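Dihydroorotase (Saccharomyces cerevisiae S288C, PDB 6L0H) catalyses the reversible interconversion of N-carbamoyl-L-aspartate and dihydroorotate, the third step of de novo pyrimidine biosynthesis, as a zinc-dependent hydrolase. Local coordinates at residues A[35-40]-A[69-74]. Sequence-based numbering, arbitrary orientation.
Sequences VSIAYI and TFLMSF
Ile40 O is gripped twice: Ser73 OG donates to it at 2.9 Å, tilted 16° from the carbonyl plane, and a water donates as well. That water accepts from Ser73 N, so backbone and hydroxyl of one serine both serve a single carbonyl just where the direct backbone-to-backbone pairing of the two strands gives out. The hydroxyl gets there because OG sits between the backbone N and the carbonyl carbon (chi1 68°). Before this point the pairing is regular and parallel: Thr69 N donates to Ser36 O, Ala38 N to Thr69 O, Leu71 N to Ala38 O, and Ile40 N to Leu71 O at 2.8 Å. Strands 37-40 and 69-71 are joined through helix 51-64 as a beta-alpha-beta unit of the TIM-barrel fold of metallo-dependent hydrolases, and strand 11-15 pairs along the other edge of 37-40. Ile37, Tyr39, Thr69 and Leu71 occupy one face. There, with CG anti to the backbone N (chi1 -173°), the Tyr39 ring is carried forward beside the carbonyl carbon and lies along 71-73: CD1 lies 3.6 Å from Leu71 CB, and OH reaches 3.3 Å from Ser73 CB while making a weak hydrogen bond to Asn135 OD1. Cutting Tyr39 back to alanine is likely to leave a gap beside Leu71 CB and Ser73 CB and Asn135 OD1 without that partner. Ile37 CG2 touches both methyls of Leu71. Under helix 51-64, Ile40 CG1 meets Phe70 CD1 at 3.7 Å, at the ring edge, and the bent Met72 chain brings SD 3.9 Å from the same CG1; Leu61 of that helix touches Ile40 and Phe70, and Tyr57 touches Ile40 and Met72. At the N-terminal end, a second water bridges Ser36 OG and Thr69 OG1, the latter also hydrogen-bonded to Ala320 N.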
ATOM      1  N   VAL A  35      19.814  -7.267 -22.197  1.00 17.78           N
ATOM      2  CA  VAL A  35      18.865  -6.624 -23.111  1.00 17.88           C
ATOM      3  C   VAL A  35      19.645  -5.939 -24.226  1.00 16.78           C
ATOM      4  O   VAL A  35      20.497  -5.083 -23.962  1.00 16.03           O
ATOM      5  CB  VAL A  35      17.979  -5.594 -22.378  1.00 15.10           C
ATOM      6  CG1 VAL A  35      17.308  -4.625 -23.380  1.00 12.27           C
ATOM      7  CG2 VAL A  35      16.915  -6.286 -21.475  1.00 13.43           C
ATOM      8  N   SER A  36      19.298  -6.255 -25.475  1.00 15.76           N
ATOM      9  CA  SER A  36      19.958  -5.640 -26.618  1.00 16.25           C
ATOM     10  C   SER A  36      19.255  -4.366 -27.072  1.00 17.37           C
ATOM     11  O   SER A  36      19.924  -3.422 -27.512  1.00 18.37           O
ATOM     12  CB  SER A  36      20.072  -6.642 -27.787  1.00 18.22           C
ATOM     13  OG  SER A  36      20.451  -5.989 -29.010  1.00 15.69           O
ATOM     14  N   ILE A  37      17.923  -4.334 -27.016  1.00 16.75           N
ATOM     15  CA  ILE A  37      17.115  -3.230 -27.529  1.00 14.03           C
ATOM     16  C   ILE A  37      16.280  -2.623 -26.394  1.00 14.51           C
ATOM     17  O   ILE A  37      15.601  -3.348 -25.663  1.00 15.87           O
ATOM     18  CB  ILE A  37      16.215  -3.714 -28.675  1.00 13.70           C
ATOM     19  CG1 ILE A  37      17.068  -4.332 -29.789  1.00 17.51           C
ATOM     20  CG2 ILE A  37      15.350  -2.585 -29.185  1.00 14.47           C
ATOM     21  CD1 ILE A  37      16.323  -5.308 -30.656  1.00 16.41           C
ATOM     22  N   ALA A  38      16.304  -1.299 -26.263  1.00 15.46           N
ATOM     23  CA  ALA A  38      15.584  -0.622 -25.181  1.00 17.24           C
ATOM     24  C   ALA A  38      14.695   0.484 -25.736  1.00 16.59           C
ATOM     25  O   ALA A  38      15.146   1.310 -26.532  1.00 17.49           O
ATOM     26  CB  ALA A  38      16.543  -0.020 -24.141  1.00 14.12           C
ATOM     27  N   TYR A  39      13.435   0.508 -25.304  1.00 16.61           N
ATOM     28  CA  TYR A  39      12.520   1.607 -25.608  1.00 15.92           C
ATOM     29  C   TYR A  39      12.534   2.585 -24.433  1.00 18.03           C
ATOM     30  O   TYR A  39      12.122   2.220 -23.331  1.00 16.18           O
ATOM     31  CB  TYR A  39      11.107   1.083 -25.855  1.00 12.70           C
ATOM     32  CG  TYR A  39      10.140   2.155 -26.334  1.00 17.31           C
ATOM     33  CD1 TYR A  39      10.086   2.516 -27.673  1.00 16.19           C
ATOM     34  CD2 TYR A  39       9.272   2.782 -25.447  1.00 15.27           C
ATOM     35  CE1 TYR A  39       9.212   3.475 -28.121  1.00 20.56           C
ATOM     36  CE2 TYR A  39       8.387   3.737 -25.884  1.00 18.61           C
ATOM     37  CZ  TYR A  39       8.366   4.085 -27.224  1.00 17.36           C
ATOM     38  OH  TYR A  39       7.483   5.032 -27.660  1.00 17.94           O
ATOM     39  N   ILE A  40      12.976   3.821 -24.675  1.00 15.32           N
ATOM     40  CA  ILE A  40      13.318   4.771 -23.617  1.00 14.63           C
ATOM     41  C   ILE A  40      12.134   5.698 -23.322  1.00 16.40           C
ATOM     42  O   ILE A  40      11.710   6.481 -24.181  1.00 15.66           O
ATOM     43  CB  ILE A  40      14.564   5.594 -23.991  1.00 13.42           C
ATOM     44  CG1 ILE A  40      15.755   4.671 -24.264  1.00 14.01           C
ATOM     45  CG2 ILE A  40      14.939   6.530 -22.858  1.00 15.87           C
ATOM     46  CD1 ILE A  40      16.131   3.771 -23.057  1.00 13.99           C
ATOM     47  N   THR A  69      20.733  -0.765 -28.588  1.00 15.66           N
ATOM     48  CA  THR A  69      19.862  -0.115 -29.562  1.00 16.69           C
ATOM     49  C   THR A  69      18.768   0.649 -28.833  1.00 18.49           C
ATOM     50  O   THR A  69      18.032   0.069 -28.025  1.00 18.75           O
ATOM     51  CB  THR A  69      19.266  -1.146 -30.510  1.00 19.29           C
ATOM     52  OG1 THR A  69      20.341  -1.848 -31.134  1.00 19.79           O
ATOM     53  CG2 THR A  69      18.421  -0.483 -31.567  1.00 19.60           C
ATOM     54  N   PHE A  70      18.662   1.945 -29.110  1.00 17.34           N
ATOM     55  CA  PHE A  70      17.765   2.835 -28.385  1.00 16.95           C
ATOM     56  C   PHE A  70      16.613   3.275 -29.276  1.00 20.62           C
ATOM     57  O   PHE A  70      16.826   3.924 -30.304  1.00 21.71           O
ATOM     58  CB  PHE A  70      18.522   4.047 -27.847  1.00 16.02           C
ATOM     59  CG  PHE A  70      19.493   3.704 -26.748  1.00 19.55           C
ATOM     60  CD1 PHE A  70      19.046   3.505 -25.450  1.00 16.61           C
ATOM     61  CD2 PHE A  70      20.849   3.547 -27.020  1.00 16.90           C
ATOM     62  CE1 PHE A  70      19.950   3.173 -24.424  1.00 19.16           C
ATOM     63  CE2 PHE A  70      21.744   3.228 -26.014  1.00 17.01           C
ATOM     64  CZ  PHE A  70      21.303   3.041 -24.713  1.00 16.92           C
ATOM     65  N   LEU A  71      15.402   2.940 -28.860  1.00 18.60           N
ATOM     66  CA  LEU A  71      14.170   3.414 -29.470  1.00 19.06           C
ATOM     67  C   LEU A  71      13.630   4.531 -28.577  1.00 17.72           C
ATOM     68  O   LEU A  71      13.491   4.334 -27.369  1.00 16.01           O
ATOM     69  CB  LEU A  71      13.180   2.244 -29.574  1.00 14.78           C
ATOM     70  CG  LEU A  71      13.363   1.171 -30.664  1.00 21.85           C
ATOM     71  CD1 LEU A  71      14.787   0.818 -30.915  1.00 25.92           C
ATOM     72  CD2 LEU A  71      12.581  -0.110 -30.357  1.00 20.24           C
ATOM     73  N   MET A  72      13.340   5.698 -29.146  1.00 16.14           N
ATOM     74  CA  MET A  72      13.057   6.877 -28.333  1.00 16.48           C
ATOM     75  C   MET A  72      11.579   7.263 -28.394  1.00 19.71           C
ATOM     76  O   MET A  72      10.830   6.807 -29.260  1.00 19.17           O
ATOM     77  CB  MET A  72      13.928   8.065 -28.775  1.00 19.86           C
ATOM     78  CG  MET A  72      15.410   7.787 -28.803  1.00 18.97           C
ATOM     79  SD  MET A  72      16.111   7.245 -27.212  1.00 18.57           S
ATOM     80  CE  MET A  72      15.823   8.675 -26.169  1.00 16.70           C
ATOM     81  N   SER A  73      11.168   8.158 -27.483  1.00 20.49           N
ATOM     82  CA  SER A  73       9.768   8.565 -27.416  1.00 20.17           C
ATOM     83  C   SER A  73       9.630  10.021 -26.979  1.00 18.16           C
ATOM     84  O   SER A  73      10.524  10.594 -26.361  1.00 18.95           O
ATOM     85  CB  SER A  73       8.972   7.666 -26.457  1.00 21.93           C
ATOM     86  OG  SER A  73       9.369   7.862 -25.099  1.00 17.83           O
ATOM     87  N   PHE A  74       8.472  10.603 -27.305  1.00 17.85           N
ATOM     88  CA  PHE A  74       7.984  11.869 -26.772  1.00 18.83           C
ATOM     89  C   PHE A  74       7.019  11.638 -25.603  1.00 16.86           C
ATOM     90  O   PHE A  74       6.358  10.609 -25.498  1.00 17.03           O
ATOM     91  CB  PHE A  74       7.232  12.668 -27.852  1.00 19.93           C
ATOM     92  CG  PHE A  74       8.108  13.507 -28.729  1.00 23.53           C
ATOM     93  CD1 PHE A  74       9.353  13.951 -28.286  1.00 23.26           C
ATOM     94  CD2 PHE A  74       7.673  13.880 -29.996  1.00 22.77           C
ATOM     95  CE1 PHE A  74      10.166  14.744 -29.099  1.00 23.29           C
ATOM     96  CE2 PHE A  74       8.476  14.665 -30.817  1.00 26.21           C
ATOM     97  CZ  PHE A  74       9.729  15.096 -30.366  1.00 29.57           C
TER
HETATM   98  O   HOH W   1      21.850  -3.619 -29.841  1.00 18.29           O
HETATM   99  O   HOH W   2      12.646   9.061 -25.092  1.00 14.37           O